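Local coordinates for transcriptional protein SWT1 (Saccharomyces cerevisiae, PDB 4PQZ), which is a nuclear RNA endonuclease involved in transcription, probably as an activator, and is represented here by its C-terminal HEPN-like domain, at residues 34-46 against 116-129. Numbering follows the deposited sequence.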
# COMPACT_ATOMS: atom_id res chain seq x y z
N GLN A 34 19.92 -13.72 -7.31
CA GLN A 34 19.46 -13.46 -5.94
C GLN A 34 18.05 -12.86 -5.80
O GLN A 34 17.60 -12.56 -4.69
CB GLN A 34 20.46 -12.51 -5.26
CG GLN A 34 21.64 -13.23 -4.62
CD GLN A 34 21.27 -13.88 -3.30
OE1 GLN A 34 20.55 -13.29 -2.49
NE2 GLN A 34 21.73 -15.10 -3.09
N PHE A 35 17.36 -12.71 -6.91
CA PHE A 35 16.28 -11.74 -7.00
C PHE A 35 14.96 -12.07 -6.29
O PHE A 35 14.38 -11.22 -5.63
CB PHE A 35 16.02 -11.40 -8.48
CG PHE A 35 14.96 -10.38 -8.68
CD1 PHE A 35 13.65 -10.77 -8.94
CD2 PHE A 35 15.26 -9.03 -8.61
CE1 PHE A 35 12.66 -9.82 -9.13
CE2 PHE A 35 14.27 -8.07 -8.80
CZ PHE A 35 12.97 -8.47 -9.06
N ASP A 36 14.49 -13.31 -6.43
CA ASP A 36 13.10 -13.65 -6.10
C ASP A 36 12.72 -13.63 -4.62
O ASP A 36 11.57 -13.35 -4.29
CB ASP A 36 12.70 -14.99 -6.74
CG ASP A 36 12.64 -14.93 -8.25
OD1 ASP A 36 13.36 -14.11 -8.85
OD2 ASP A 36 11.87 -15.71 -8.85
N LYS A 37 13.67 -13.94 -3.73
CA LYS A 37 13.36 -14.02 -2.31
C LYS A 37 13.03 -12.64 -1.77
O LYS A 37 12.12 -12.48 -0.96
CB LYS A 37 14.54 -14.60 -1.52
CG LYS A 37 14.34 -14.60 0.00
CD LYS A 37 13.53 -15.80 0.48
CE LYS A 37 13.42 -15.82 2.00
NZ LYS A 37 12.61 -14.69 2.52
N VAL A 38 13.77 -11.65 -2.23
CA VAL A 38 13.52 -10.27 -1.85
C VAL A 38 12.39 -9.66 -2.71
O VAL A 38 11.81 -8.65 -2.34
CB VAL A 38 14.81 -9.43 -1.92
CG1 VAL A 38 14.57 -8.00 -1.47
CG2 VAL A 38 15.89 -10.06 -1.06
N SER A 39 12.08 -10.28 -3.84
CA SER A 39 10.93 -9.85 -4.64
C SER A 39 9.62 -10.11 -3.89
O SER A 39 8.82 -9.20 -3.69
CB SER A 39 10.89 -10.56 -5.99
OG SER A 39 9.86 -10.03 -6.81
N GLN A 40 9.39 -11.37 -3.50
CA GLN A 40 8.20 -11.72 -2.74
C GLN A 40 8.21 -11.08 -1.34
O GLN A 40 7.16 -10.70 -0.82
CB GLN A 40 8.03 -13.23 -2.65
CG GLN A 40 6.69 -13.64 -2.10
CD GLN A 40 6.50 -15.13 -2.06
OE1 GLN A 40 7.29 -15.88 -2.64
NE2 GLN A 40 5.46 -15.58 -1.38
N ASN A 41 9.40 -10.96 -0.76
CA ASN A 41 9.57 -10.37 0.57
C ASN A 41 9.04 -8.93 0.68
O ASN A 41 8.32 -8.59 1.62
CB ASN A 41 11.04 -10.43 0.98
CG ASN A 41 11.25 -10.30 2.47
OD1 ASN A 41 10.28 -10.28 3.24
ND2 ASN A 41 12.50 -10.23 2.90
N VAL A 42 9.42 -8.08 -0.28
CA VAL A 42 8.88 -6.72 -0.36
C VAL A 42 7.40 -6.73 -0.74
O VAL A 42 6.57 -6.13 -0.07
CB VAL A 42 9.66 -5.88 -1.39
CG1 VAL A 42 9.00 -4.51 -1.59
CG2 VAL A 42 11.13 -5.76 -0.99
N PHE A 43 7.10 -7.43 -1.83
CA PHE A 43 5.73 -7.54 -2.36
C PHE A 43 4.73 -7.98 -1.29
O PHE A 43 3.71 -7.32 -1.09
CB PHE A 43 5.70 -8.50 -3.56
CG PHE A 43 4.32 -8.77 -4.12
CD1 PHE A 43 3.59 -7.76 -4.72
CD2 PHE A 43 3.77 -10.04 -4.06
CE1 PHE A 43 2.32 -8.00 -5.22
CE2 PHE A 43 2.50 -10.30 -4.56
CZ PHE A 43 1.78 -9.28 -5.15
N GLU A 44 5.03 -9.06 -0.58
CA GLU A 44 4.11 -9.58 0.43
C GLU A 44 4.04 -8.70 1.68
O GLU A 44 3.01 -8.67 2.35
CB GLU A 44 4.44 -11.03 0.80
CG GLU A 44 4.22 -12.03 -0.34
CD GLU A 44 2.74 -12.28 -0.68
OE1 GLU A 44 1.90 -12.21 0.24
OE2 GLU A 44 2.43 -12.53 -1.87
N GLN A 45 5.11 -7.98 1.98
CA GLN A 45 5.09 -7.05 3.11
C GLN A 45 4.37 -5.75 2.77
O GLN A 45 3.57 -5.25 3.56
CB GLN A 45 6.49 -6.78 3.65
CG GLN A 45 7.03 -7.88 4.56
CD GLN A 45 8.50 -7.67 4.90
OE1 GLN A 45 9.05 -6.59 4.72
NE2 GLN A 45 9.14 -8.72 5.40
N VAL A 46 4.66 -5.20 1.59
CA VAL A 46 3.92 -4.05 1.06
C VAL A 46 2.41 -4.32 1.06
O VAL A 46 1.63 -3.49 1.53
CB VAL A 46 4.37 -3.67 -0.36
CG1 VAL A 46 3.43 -2.65 -0.97
CG2 VAL A 46 5.81 -3.16 -0.34
N LYS A 116 0.41 -3.69 -9.30
CA LYS A 116 -0.59 -4.64 -8.78
C LYS A 116 -0.08 -6.05 -8.54
O LYS A 116 -0.81 -6.90 -8.03
CB LYS A 116 -1.80 -4.73 -9.71
CG LYS A 116 -2.63 -3.48 -9.77
CD LYS A 116 -3.98 -3.72 -10.44
CE LYS A 116 -3.85 -4.18 -11.88
NZ LYS A 116 -4.92 -3.60 -12.75
N SER A 117 1.17 -6.32 -8.93
CA SER A 117 1.67 -7.69 -8.91
C SER A 117 3.14 -7.79 -8.52
O SER A 117 3.83 -6.77 -8.36
CB SER A 117 1.42 -8.39 -10.26
OG SER A 117 1.81 -7.59 -11.37
N LYS A 118 3.61 -9.03 -8.35
CA LYS A 118 4.98 -9.29 -7.92
C LYS A 118 5.97 -8.90 -9.01
O LYS A 118 5.87 -9.38 -10.14
CB LYS A 118 5.17 -10.76 -7.55
CG LYS A 118 6.45 -11.01 -6.76
CD LYS A 118 6.71 -12.50 -6.53
CE LYS A 118 7.77 -13.01 -7.50
NZ LYS A 118 8.67 -14.02 -6.85
N PRO A 119 6.93 -8.01 -8.67
CA PRO A 119 7.96 -7.57 -9.61
C PRO A 119 8.82 -8.72 -10.15
O PRO A 119 9.31 -9.56 -9.39
CB PRO A 119 8.81 -6.63 -8.76
CG PRO A 119 7.87 -6.10 -7.74
CD PRO A 119 7.00 -7.27 -7.40
N THR A 120 8.99 -8.75 -11.48
CA THR A 120 9.78 -9.79 -12.13
C THR A 120 11.17 -9.29 -12.55
O THR A 120 12.00 -10.08 -12.99
CB THR A 120 9.06 -10.38 -13.36
OG1 THR A 120 8.80 -9.35 -14.33
CG2 THR A 120 7.75 -11.03 -12.94
N ASN A 121 11.41 -7.99 -12.42
CA ASN A 121 12.74 -7.42 -12.67
C ASN A 121 13.09 -6.29 -11.71
O ASN A 121 12.23 -5.84 -10.94
CB ASN A 121 12.88 -6.97 -14.13
CG ASN A 121 11.84 -5.94 -14.54
OD1 ASN A 121 11.87 -4.80 -14.08
ND2 ASN A 121 10.93 -6.33 -15.42
N LEU A 122 14.34 -5.83 -11.74
CA LEU A 122 14.80 -4.85 -10.75
C LEU A 122 14.15 -3.49 -10.95
O LEU A 122 13.79 -2.82 -9.98
CB LEU A 122 16.34 -4.71 -10.76
CG LEU A 122 16.89 -3.78 -9.67
CD1 LEU A 122 16.60 -4.34 -8.28
CD2 LEU A 122 18.40 -3.47 -9.83
N ASN A 123 14.02 -3.08 -12.20
CA ASN A 123 13.32 -1.85 -12.53
C ASN A 123 11.88 -1.84 -11.96
O ASN A 123 11.45 -0.89 -11.30
CB ASN A 123 13.32 -1.63 -14.05
CG ASN A 123 12.44 -0.46 -14.47
OD1 ASN A 123 12.46 0.61 -13.84
ND2 ASN A 123 11.64 -0.66 -15.54
N ASP A 124 11.15 -2.94 -12.20
CA ASP A 124 9.77 -3.09 -11.75
C ASP A 124 9.68 -3.11 -10.23
O ASP A 124 8.74 -2.57 -9.65
CB ASP A 124 9.15 -4.37 -12.32
CG ASP A 124 8.76 -4.24 -13.79
OD1 ASP A 124 9.13 -3.22 -14.42
OD2 ASP A 124 8.09 -5.15 -14.32
N LEU A 125 10.69 -3.71 -9.59
CA LEU A 125 10.76 -3.78 -8.13
C LEU A 125 10.99 -2.41 -7.50
O LEU A 125 10.41 -2.09 -6.47
CB LEU A 125 11.83 -4.77 -7.68
CG LEU A 125 11.98 -5.00 -6.17
CD1 LEU A 125 10.64 -5.34 -5.51
CD2 LEU A 125 13.02 -6.09 -5.87
N ARG A 126 11.83 -1.59 -8.14
CA ARG A 126 12.05 -0.23 -7.67
C ARG A 126 10.82 0.62 -7.91
O ARG A 126 10.42 1.41 -7.05
CB ARG A 126 13.27 0.40 -8.35
CG ARG A 126 14.55 -0.37 -8.09
CD ARG A 126 15.77 0.42 -8.49
NE ARG A 126 16.91 0.09 -7.63
CZ ARG A 126 17.17 0.69 -6.47
NH1 ARG A 126 16.38 1.66 -6.03
NH2 ARG A 126 18.22 0.33 -5.76
N THR A 127 10.22 0.45 -9.09
CA THR A 127 8.99 1.17 -9.44
C THR A 127 7.86 0.82 -8.46
O THR A 127 7.14 1.71 -8.01
CB THR A 127 8.56 0.86 -10.89
OG1 THR A 127 9.51 1.43 -11.80
CG2 THR A 127 7.18 1.46 -11.19
N PHE A 128 7.75 -0.46 -8.14
CA PHE A 128 6.76 -0.96 -7.20
C PHE A 128 6.97 -0.35 -5.82
O PHE A 128 6.08 0.30 -5.27
CB PHE A 128 6.82 -2.50 -7.12
CG PHE A 128 5.79 -3.10 -6.19
CD1 PHE A 128 4.49 -3.33 -6.63
CD2 PHE A 128 6.12 -3.42 -4.88
CE1 PHE A 128 3.53 -3.88 -5.77
CE2 PHE A 128 5.18 -3.96 -4.01
CZ PHE A 128 3.88 -4.20 -4.46
N GLU A 129 8.16 -0.58 -5.27
CA GLU A 129 8.50 -0.11 -3.93
C GLU A 129 8.42 1.40 -3.80
O GLU A 129 7.88 1.89 -2.81
CB GLU A 129 9.88 -0.63 -3.50
CG GLU A 129 10.21 -0.40 -2.02
CD GLU A 129 10.70 1.02 -1.72
OE1 GLU A 129 10.54 1.47 -0.56
OE2 GLU A 129 11.24 1.69 -2.63
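In the all-helical HEPN-like fold of this C-terminal domain, the first turns of helix 35-62 pack against helix 122-139 and the loop leading into it, with Phe-35, Ser-39 and the ring of Phe-43 meeting residues 117-121. The helices run nearly parallel, their segment axes 10.8 Å apart and 20° askew. Ser-39, small enough for the close approach, donates from OG to Pro-119 O at 2.7 Å, approaching within the carbonyl plane along a lone pair of the oxygen; proline has no N-H to give, but its carbonyl still accepts. That same oxygen meets the edge of the Phe-35 ring, whose CE2 also touches Leu-125 CD2 (3.8 Å). With CG anti to the backbone N (chi1 176°), Phe-43 lays one ring face under Lys-118: Lys-118 CB sits 4.0 Å from the centroid of the Phe-43 ring, a CH-pi contact. The lysine's aliphatic chain, bent at chi3 and chi4, continues past Ser-39 and Gln-40. At its edge, Phe-43 CD1 meets Phe-128 CZ at 3.6 Å, the rings inclined by 55°, and Val-46 packs against Phe-128 CE2. Shortening Phe-43 to an alanine is likely to leave Lys-118 CB and Phe-128 CZ without their aromatic partner and open a gap beneath the loop. Ile-79 of helix 79-88 touches both Phe-43 and Phe-128. Apolar contact thus dominates, with one hydrogen bond between the segments; Lys-118 NZ, 4.1 Å from Asp-36 OD2, is probably only weakly attracted.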